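Local structure of IMPACT family member YigZ (Escherichia coli, 1VI7) at residues L8-P13 with L29-G34; S93-I98 with L131-K136; Y142-E147 with V174-A179. The protein is of unknown function but may bind guanyl ribonucleotides and other anions and hydrolyse ribonucleoside triphosphates. One frame throughout, in Å; residues are numbered along the deposited sequence.

Interaction 1: L8-P13 with L29-G34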
loop_
_atom_site.group_PDB
_atom_site.type_symbol
_atom_site.label_atom_id
_atom_site.label_comp_id
_atom_site.label_asym_id
_atom_site.label_seq_id
_atom_site.Cartn_x
_atom_site.Cartn_y
_atom_site.Cartn_z
ATOM N N LEU A 8 -10.159 -0.202 0.637
ATOM C CA LEU A 8 -10.040 -0.998 -0.568
ATOM C C LEU A 8 -8.645 -0.802 -1.152
ATOM O O LEU A 8 -8.015 0.201 -0.801
ATOM C CB LEU A 8 -11.079 -0.617 -1.619
ATOM C CG LEU A 8 -12.555 -0.665 -1.244
ATOM C CD1 LEU A 8 -13.423 -0.159 -2.380
ATOM C CD2 LEU A 8 -12.995 -2.059 -0.840
ATOM N N ILE A 9 -8.112 -1.824 -1.808
ATOM C CA ILE A 9 -6.797 -1.704 -2.452
ATOM C C ILE A 9 -6.879 -2.378 -3.815
ATOM O O ILE A 9 -7.888 -3.060 -4.095
ATOM C CB ILE A 9 -5.689 -2.313 -1.603
ATOM C CG1 ILE A 9 -5.926 -3.799 -1.295
ATOM C CG2 ILE A 9 -5.489 -1.586 -0.263
ATOM C CD1 ILE A 9 -5.222 -4.741 -2.224
ATOM N N PRO A 10 -5.861 -2.238 -4.657
ATOM C CA PRO A 10 -5.879 -2.852 -5.963
ATOM C C PRO A 10 -5.714 -4.364 -5.919
ATOM O O PRO A 10 -4.684 -4.874 -5.458
ATOM C CB PRO A 10 -4.704 -2.204 -6.695
ATOM C CG PRO A 10 -4.248 -1.091 -5.887
ATOM C CD PRO A 10 -4.736 -1.314 -4.487
ATOM N N ALA A 11 -6.566 -5.092 -6.626
ATOM C CA ALA A 11 -6.532 -6.541 -6.750
ATOM C C ALA A 11 -5.811 -6.998 -8.005
ATOM O O ALA A 11 -5.586 -8.179 -8.295
ATOM C CB ALA A 11 -7.961 -7.087 -6.733
ATOM N N ALA A 12 -5.448 -6.060 -8.855
ATOM C CA ALA A 12 -4.741 -6.383 -10.086
ATOM C C ALA A 12 -4.230 -5.065 -10.678
ATOM O O ALA A 12 -4.807 -4.016 -10.408
ATOM C CB ALA A 12 -5.585 -7.099 -11.103
ATOM N N PRO A 13 -3.113 -5.172 -11.363
ATOM C CA PRO A 13 -2.477 -4.019 -11.987
ATOM C C PRO A 13 -3.310 -3.575 -13.176
ATOM O O PRO A 13 -4.186 -4.324 -13.597
ATOM C CB PRO A 13 -1.131 -4.581 -12.447
ATOM C CG PRO A 13 -1.408 -6.009 -12.749
ATOM C CD PRO A 13 -2.441 -6.437 -11.744
ATOM N N LEU A 29 -0.988 1.434 -13.299
ATOM C CA LEU A 29 -1.362 1.330 -11.894
ATOM C C LEU A 29 -0.917 -0.046 -11.369
ATOM O O LEU A 29 -0.599 -0.889 -12.226
ATOM C CB LEU A 29 -2.901 1.390 -11.760
ATOM C CG LEU A 29 -3.519 2.751 -11.535
ATOM C CD1 LEU A 29 -3.050 3.728 -12.589
ATOM C CD2 LEU A 29 -5.039 2.701 -11.475
ATOM N N ALA A 30 -0.987 -0.277 -10.075
ATOM C CA ALA A 30 -0.575 -1.534 -9.475
ATOM C C ALA A 30 -0.647 -1.481 -7.959
ATOM O O ALA A 30 -0.547 -0.392 -7.404
ATOM C CB ALA A 30 0.908 -1.766 -9.850
ATOM N N HIS A 31 -0.714 -2.612 -7.273
ATOM C CA HIS A 31 -0.750 -2.630 -5.800
ATOM C C HIS A 31 0.637 -2.427 -5.217
ATOM O O HIS A 31 1.594 -3.116 -5.594
ATOM C CB HIS A 31 -1.315 -3.963 -5.324
ATOM C CG HIS A 31 -1.220 -4.212 -3.851
ATOM N ND1 HIS A 31 -0.215 -4.956 -3.275
ATOM C CD2 HIS A 31 -2.018 -3.832 -2.822
ATOM C CE1 HIS A 31 -0.400 -5.014 -1.970
ATOM N NE2 HIS A 31 -1.497 -4.338 -1.660
ATOM N N THR A 32 0.799 -1.461 -4.323
ATOM C CA THR A 32 2.104 -1.162 -3.724
ATOM C C THR A 32 1.966 -0.848 -2.238
ATOM O O THR A 32 1.658 0.286 -1.871
ATOM C CB THR A 32 2.788 0.066 -4.359
ATOM O OG1 THR A 32 1.979 1.233 -4.148
ATOM C CG2 THR A 32 3.075 -0.108 -5.833
ATOM N N ASP A 33 2.167 -1.849 -1.377
ATOM C CA ASP A 33 2.079 -1.536 0.067
ATOM C C ASP A 33 3.465 -1.011 0.507
ATOM O O ASP A 33 4.499 -1.650 0.286
ATOM C CB ASP A 33 1.590 -2.665 0.924
ATOM C CG ASP A 33 1.458 -2.354 2.399
ATOM O OD1 ASP A 33 0.904 -3.184 3.164
ATOM O OD2 ASP A 33 1.895 -1.262 2.835
ATOM N N GLY A 34 3.457 0.290 0.831
ATOM C CA GLY A 34 4.590 1.045 1.244
ATOM C C GLY A 34 5.405 1.670 0.124
ATOM O O GLY A 34 5.393 1.287 -1.052
#

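Interaction 2: S93-I98 with L131-K136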
loop_
_atom_site.group_PDB
_atom_site.type_symbol
_atom_site.label_atom_id
_atom_site.label_comp_id
_atom_site.label_asym_id
_atom_site.label_seq_id
_atom_site.Cartn_x
_atom_site.Cartn_y
_atom_site.Cartn_z
ATOM N N SER A 93 -9.995 8.651 -5.624
ATOM C CA SER A 93 -10.515 7.313 -5.667
ATOM C C SER A 93 -10.917 6.712 -4.335
ATOM O O SER A 93 -11.932 5.978 -4.271
ATOM C CB SER A 93 -9.575 6.363 -6.389
ATOM O OG SER A 93 -8.242 6.675 -6.098
ATOM N N GLY A 94 -10.097 6.922 -3.317
ATOM C CA GLY A 94 -10.418 6.388 -1.983
ATOM C C GLY A 94 -9.968 4.914 -1.935
ATOM O O GLY A 94 -10.735 4.005 -1.623
ATOM N N VAL A 95 -8.824 4.694 -2.550
ATOM C CA VAL A 95 -8.192 3.391 -2.648
ATOM C C VAL A 95 -6.793 3.518 -2.029
ATOM O O VAL A 95 -5.967 4.307 -2.502
ATOM C CB VAL A 95 -8.090 2.915 -4.103
ATOM C CG1 VAL A 95 -7.207 1.699 -4.264
ATOM C CG2 VAL A 95 -9.479 2.686 -4.676
ATOM N N GLY A 96 -6.572 2.725 -0.984
ATOM C CA GLY A 96 -5.285 2.750 -0.307
ATOM C C GLY A 96 -4.234 1.923 -1.009
ATOM O O GLY A 96 -4.509 1.144 -1.922
ATOM N N GLU A 97 -2.945 2.187 -0.705
ATOM C CA GLU A 97 -1.906 1.290 -1.171
ATOM C C GLU A 97 -1.807 1.148 -2.669
ATOM O O GLU A 97 -1.650 0.035 -3.199
ATOM C CB GLU A 97 -2.163 -0.119 -0.588
ATOM C CG GLU A 97 -2.284 -0.214 0.910
ATOM C CD GLU A 97 -2.418 -1.624 1.437
ATOM O OE1 GLU A 97 -2.776 -1.752 2.625
ATOM O OE2 GLU A 97 -2.203 -2.588 0.659
ATOM N N ILE A 98 -1.700 2.260 -3.386
ATOM C CA ILE A 98 -1.584 2.188 -4.850
ATOM C C ILE A 98 -0.600 3.236 -5.344
ATOM O O ILE A 98 -0.558 4.327 -4.789
ATOM C CB ILE A 98 -2.965 2.395 -5.493
ATOM C CG1 ILE A 98 -2.905 2.508 -7.002
ATOM C CG2 ILE A 98 -3.632 3.598 -4.875
ATOM C CD1 ILE A 98 -4.247 2.457 -7.705
ATOM N N LEU A 131 -9.730 -0.159 -12.697
ATOM C CA LEU A 131 -9.119 -0.780 -11.549
ATOM C C LEU A 131 -10.109 -1.638 -10.776
ATOM O O LEU A 131 -11.243 -1.219 -10.447
ATOM C CB LEU A 131 -8.498 0.293 -10.611
ATOM C CG LEU A 131 -7.849 -0.228 -9.335
ATOM C CD1 LEU A 131 -6.643 -1.093 -9.676
ATOM C CD2 LEU A 131 -7.433 0.846 -8.369
ATOM N N THR A 132 -9.723 -2.876 -10.529
ATOM C CA THR A 132 -10.527 -3.819 -9.736
ATOM C C THR A 132 -10.001 -3.798 -8.311
ATOM O O THR A 132 -8.769 -3.699 -8.148
ATOM C CB THR A 132 -10.482 -5.226 -10.334
ATOM O OG1 THR A 132 -9.216 -5.878 -10.114
ATOM C CG2 THR A 132 -10.737 -5.126 -11.842
ATOM N N THR A 133 -10.847 -3.861 -7.306
ATOM C CA THR A 133 -10.374 -3.748 -5.938
ATOM C C THR A 133 -10.731 -4.882 -5.016
ATOM O O THR A 133 -11.321 -5.880 -5.396
ATOM C CB THR A 133 -10.907 -2.412 -5.342
ATOM O OG1 THR A 133 -12.287 -2.250 -5.697
ATOM C CG2 THR A 133 -10.126 -1.207 -5.833
ATOM N N GLN A 134 -10.316 -4.767 -3.749
ATOM C CA GLN A 134 -10.632 -5.728 -2.700
ATOM C C GLN A 134 -10.490 -5.115 -1.306
ATOM O O GLN A 134 -9.493 -4.438 -1.040
ATOM C CB GLN A 134 -9.774 -6.983 -2.781
ATOM C CG GLN A 134 -8.322 -6.742 -3.116
ATOM C CD GLN A 134 -7.474 -7.989 -2.920
ATOM O OE1 GLN A 134 -7.014 -8.621 -3.870
ATOM N NE2 GLN A 134 -7.270 -8.321 -1.644
ATOM N N ARG A 135 -11.401 -5.439 -0.397
ATOM C CA ARG A 135 -11.315 -4.870 0.948
ATOM C C ARG A 135 -10.084 -5.399 1.661
ATOM O O ARG A 135 -9.482 -6.392 1.271
ATOM C CB ARG A 135 -12.561 -5.055 1.774
ATOM C CG ARG A 135 -12.583 -4.358 3.119
ATOM C CD ARG A 135 -14.030 -4.195 3.583
ATOM N NE ARG A 135 -14.744 -3.330 2.651
ATOM C CZ ARG A 135 -14.578 -2.018 2.566
ATOM N NH1 ARG A 135 -13.720 -1.392 3.374
ATOM N NH2 ARG A 135 -15.242 -1.293 1.667
ATOM N N LYS A 136 -9.688 -4.686 2.716
ATOM C CA LYS A 136 -8.489 -5.103 3.438
ATOM C C LYS A 136 -8.505 -4.685 4.885
ATOM O O LYS A 136 -8.146 -3.548 5.191
ATOM C CB LYS A 136 -7.266 -4.527 2.696
ATOM C CG LYS A 136 -5.979 -4.914 3.368
ATOM C CD LYS A 136 -4.737 -4.335 2.741
ATOM C CE LYS A 136 -3.596 -4.284 3.770
ATOM N NZ LYS A 136 -4.071 -3.614 5.020
#

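Interaction 3: Y142-E147 with V174-A179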
loop_
_atom_site.group_PDB
_atom_site.type_symbol
_atom_site.label_atom_id
_atom_site.label_comp_id
_atom_site.label_asym_id
_atom_site.label_seq_id
_atom_site.Cartn_x
_atom_site.Cartn_y
_atom_site.Cartn_z
ATOM N N TYR A 142 -1.057 -6.624 19.427
ATOM C CA TYR A 142 -1.084 -6.718 20.889
ATOM C C TYR A 142 0.272 -7.144 21.465
ATOM O O TYR A 142 1.140 -7.580 20.736
ATOM C CB TYR A 142 -2.058 -7.829 21.315
ATOM C CG TYR A 142 -3.461 -7.711 20.840
ATOM C CD1 TYR A 142 -3.858 -8.174 19.582
ATOM C CD2 TYR A 142 -4.421 -7.142 21.668
ATOM C CE1 TYR A 142 -5.172 -8.071 19.166
ATOM C CE2 TYR A 142 -5.734 -7.000 21.250
ATOM C CZ TYR A 142 -6.088 -7.474 20.006
ATOM O OH TYR A 142 -7.388 -7.344 19.583
ATOM N N THR A 143 0.417 -7.108 22.798
ATOM C CA THR A 143 1.667 -7.630 23.364
ATOM C C THR A 143 1.327 -8.804 24.310
ATOM O O THR A 143 0.169 -8.976 24.688
ATOM C CB THR A 143 2.618 -6.700 24.035
ATOM O OG1 THR A 143 2.029 -6.167 25.222
ATOM C CG2 THR A 143 3.127 -5.560 23.192
ATOM N N LEU A 144 2.327 -9.640 24.533
ATOM C CA LEU A 144 2.112 -10.877 25.291
ATOM C C LEU A 144 3.406 -11.383 25.890
ATOM O O LEU A 144 4.375 -11.643 25.195
ATOM C CB LEU A 144 1.503 -11.917 24.329
ATOM C CG LEU A 144 1.303 -13.319 24.884
ATOM C CD1 LEU A 144 0.240 -13.294 25.987
ATOM C CD2 LEU A 144 0.969 -14.333 23.800
ATOM N N GLN A 145 3.437 -11.502 27.203
ATOM C CA GLN A 145 4.682 -12.006 27.880
ATOM C C GLN A 145 4.400 -13.451 28.332
ATOM O O GLN A 145 3.329 -13.746 28.863
ATOM C CB GLN A 145 5.162 -11.068 28.912
ATOM C CG GLN A 145 6.147 -11.356 29.959
ATOM C CD GLN A 145 6.348 -10.185 30.937
ATOM O OE1 GLN A 145 5.397 -9.836 31.649
ATOM N NE2 GLN A 145 7.560 -9.622 30.991
ATOM N N CYS A 146 5.235 -14.345 27.795
ATOM C CA CYS A 146 5.220 -15.755 28.050
ATOM C C CYS A 146 6.574 -16.374 28.392
ATOM O O CYS A 146 7.655 -15.838 28.185
ATOM C CB CYS A 146 4.677 -16.468 26.793
ATOM S SG CYS A 146 5.839 -16.554 25.446
ATOM N N GLU A 147 6.535 -17.678 28.655
ATOM C CA GLU A 147 7.754 -18.414 28.997
ATOM C C GLU A 147 8.333 -19.137 27.820
ATOM O O GLU A 147 7.589 -19.535 26.905
ATOM C CB GLU A 147 7.396 -19.397 30.142
ATOM C CG GLU A 147 6.839 -18.650 31.341
ATOM C CD GLU A 147 7.351 -19.099 32.669
ATOM O OE1 GLU A 147 8.576 -19.322 32.794
ATOM O OE2 GLU A 147 6.526 -19.238 33.612
ATOM N N VAL A 174 9.738 -14.155 27.637
ATOM C CA VAL A 174 9.672 -13.763 26.214
ATOM C C VAL A 174 8.712 -12.615 26.073
ATOM O O VAL A 174 7.694 -12.602 26.761
ATOM C CB VAL A 174 9.277 -14.917 25.303
ATOM C CG1 VAL A 174 9.348 -14.452 23.836
ATOM C CG2 VAL A 174 10.143 -16.154 25.497
ATOM N N LEU A 175 9.127 -11.535 25.420
ATOM C CA LEU A 175 8.204 -10.453 25.197
ATOM C C LEU A 175 7.906 -10.370 23.683
ATOM O O LEU A 175 8.768 -10.136 22.880
ATOM C CB LEU A 175 8.529 -9.097 25.724
ATOM C CG LEU A 175 7.304 -8.138 25.545
ATOM C CD1 LEU A 175 6.436 -8.220 26.781
ATOM C CD2 LEU A 175 7.748 -6.756 25.146
ATOM N N LEU A 176 6.671 -10.741 23.423
ATOM C CA LEU A 176 6.113 -10.879 22.082
ATOM C C LEU A 176 5.185 -9.698 21.764
ATOM O O LEU A 176 4.437 -9.139 22.596
ATOM C CB LEU A 176 5.358 -12.199 22.064
ATOM C CG LEU A 176 5.633 -13.405 21.230
ATOM C CD1 LEU A 176 7.056 -13.845 21.021
ATOM C CD2 LEU A 176 4.833 -14.622 21.772
ATOM N N ARG A 177 5.249 -9.253 20.532
ATOM C CA ARG A 177 4.392 -8.217 19.952
ATOM C C ARG A 177 3.596 -8.972 18.868
ATOM O O ARG A 177 4.287 -9.625 18.049
ATOM C CB ARG A 177 5.278 -7.180 19.279
ATOM C CG ARG A 177 4.548 -6.112 18.489
ATOM C CD ARG A 177 3.499 -5.453 19.326
ATOM N NE ARG A 177 3.192 -4.094 19.104
ATOM C CZ ARG A 177 3.861 -3.048 18.685
ATOM N NH1 ARG A 177 5.136 -3.147 18.326
ATOM N NH2 ARG A 177 3.239 -1.860 18.627
ATOM N N VAL A 178 2.363 -9.398 19.122
ATOM C CA VAL A 178 1.624 -10.181 18.137
ATOM C C VAL A 178 0.574 -9.350 17.403
ATOM O O VAL A 178 0.179 -8.307 17.897
ATOM C CB VAL A 178 0.884 -11.371 18.775
ATOM C CG1 VAL A 178 1.869 -12.483 19.083
ATOM C CG2 VAL A 178 0.145 -10.888 20.022
ATOM N N ALA A 179 0.184 -9.851 16.245
ATOM C CA ALA A 179 -0.805 -9.254 15.381
ATOM C C ALA A 179 -1.785 -10.319 14.866
ATOM O O ALA A 179 -1.381 -11.266 14.203
ATOM C CB ALA A 179 -0.154 -8.563 14.187
#

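Interaction 1: L8-P13 with L29-G34
Pro10 and His31 meet with their side chains at about a right angle, and with Ile9 they make the denser half of this contact. CG of the proline ring rests on the histidine backbone, 3.8 Å from His31 CA, while Pro10 O lies 3.5 Å from His31 CB. His31 CG is anti to the backbone N and beside its own carbonyl carbon (chi1 171°). Ile9 CD1 reaches the ring carbon His31 CD2 at 3.4 Å, the two side chains slanting across one another. Ile9 and Pro10 are buried, and Pro10 also touches Ile98. Strand 7-10, which pairs with strand 133-136 in a small two-stranded sheet, here passes over residues 29-31 of strand 23-31 in the five-stranded sheet. The short segments make an angle of 117° and are joined by van der Waals contacts of side chains and backbone, not by sheet pairing. His31 itself is exposed, its NE2 hydrogen-bonded to OE2 of Glu97. Beyond Pro10 the contact thins: Ala11 and Ala12 turn their methyl groups away, and the chain comes back only at Pro13, also solvent-exposed, whose CB stands 4.3 Å from Ala30 CB and whose CA lies 3.7 Å from Leu29 O.

Interaction 2: S93-I98 with L131-K136
OE1 of Glu97 faces two groups, the ammonium of Lys136 in a salt bridge and, through a weak hydrogen bond, the indole NE1 of Trp7. The contact joins the loop between helix 84-93 and strand 98-105 to strand 133-136, one half of a two-stranded antiparallel sheet. The distance of 3.3 Å from Glu97 OE1 to Lys136 NZ is approximate, since this oxygen sits too close to a neighbouring atom in the model and its place is less sure. The stronger partner of the carboxylate is His31, which takes up the other oxygen, OE2. Gly94 ends the helix with a positive phi, and the chain then meets the other strand of the sheet, 7-10, at Gly96. That strand lies between the backbones of the two segments, Leu8 bonding to Gly96 and Ile9 to Gln134. The two segments accordingly meet through side chains alone, with Val95 CA and Thr133 CA still 8.2 Å apart. At the charged end, Glu97 is extended beyond CG and crosses Lys136 at about a right angle; the lysine bends at its last torsion (chi4 -51°), which sets NZ off the line of the chain. The apolar end centres on Leu131, whose CD2 meets two methyl groups tip to tip, Ile98 CD1 at 3.6 Å and Val95 CG1 at 4.2 Å. The other branch of Val95 goes to a separate neighbour, slanting across Thr133 so that CG2 of the valine lies 4.1 Å from CG2 of the threonine.

Interaction 3: Y142-E147 with V174-A179
Leu144 and Leu176 pair at the middle of two antiparallel strands, the central pair of a four-stranded sheet. The order of elements in this C-terminal part, strand-helix-strand-strand-helix-strand, with the first and third strands adjacent in the centre, is that of a ferredoxin-like fold. Six backbone hydrogen bonds join the strands through the pairs Tyr142-Val178, Leu144-Leu176 and Cys146-Val174. Of these Tyr142 N to Val178 O is 2.6 Å long and nearly straight, at 165°, and Cys146 N to Val174 O is the longest at 3.2 Å. Side chains of these pairs point to the face covered by helices 151-160 and 185-196. Leu176 illustrates the packing there: its CB lies 3.3 Å from Leu144 O, and beyond CG its CD2 comes to rest 4.4 Å from Leu144 CD2 and 4.3 Å from Cys146 SG. The side chain also touches Ile165 and Ser168 of strand 164-170, while Ile154 of helix 151-160 touches Leu144 and Cys146. Thr143, Gln145, Leu175 and Arg177 point to the opposite face. There Leu175 CD1 packs on Gln145 CB at 3.8 Å. Arg177 turns at its second torsion (chi2 53°), which brings CD to 3.5 Å from Tyr142 O and 3.9 Å from Thr143 CG2.

From the N terminus the contacts close one after another, and none nests in or crosses another. Interaction 1 closes the loop formed by strand 14-20 and most of strand 23-31, returning the chain to the segment just before them. Interaction 2 then closes a longer excursion through strand 98-105 and helix 113-128. The first two touch, share the sheet of strands 7-10 and 133-136, and together fix it to the N-terminal domain. The chain leaves strand 133-136 directly for strand 140-146, where interaction 3 spans helix 151-160 and strand 164-170. It belongs to a separate domain, its nearest atoms about 11 Å from interaction 2.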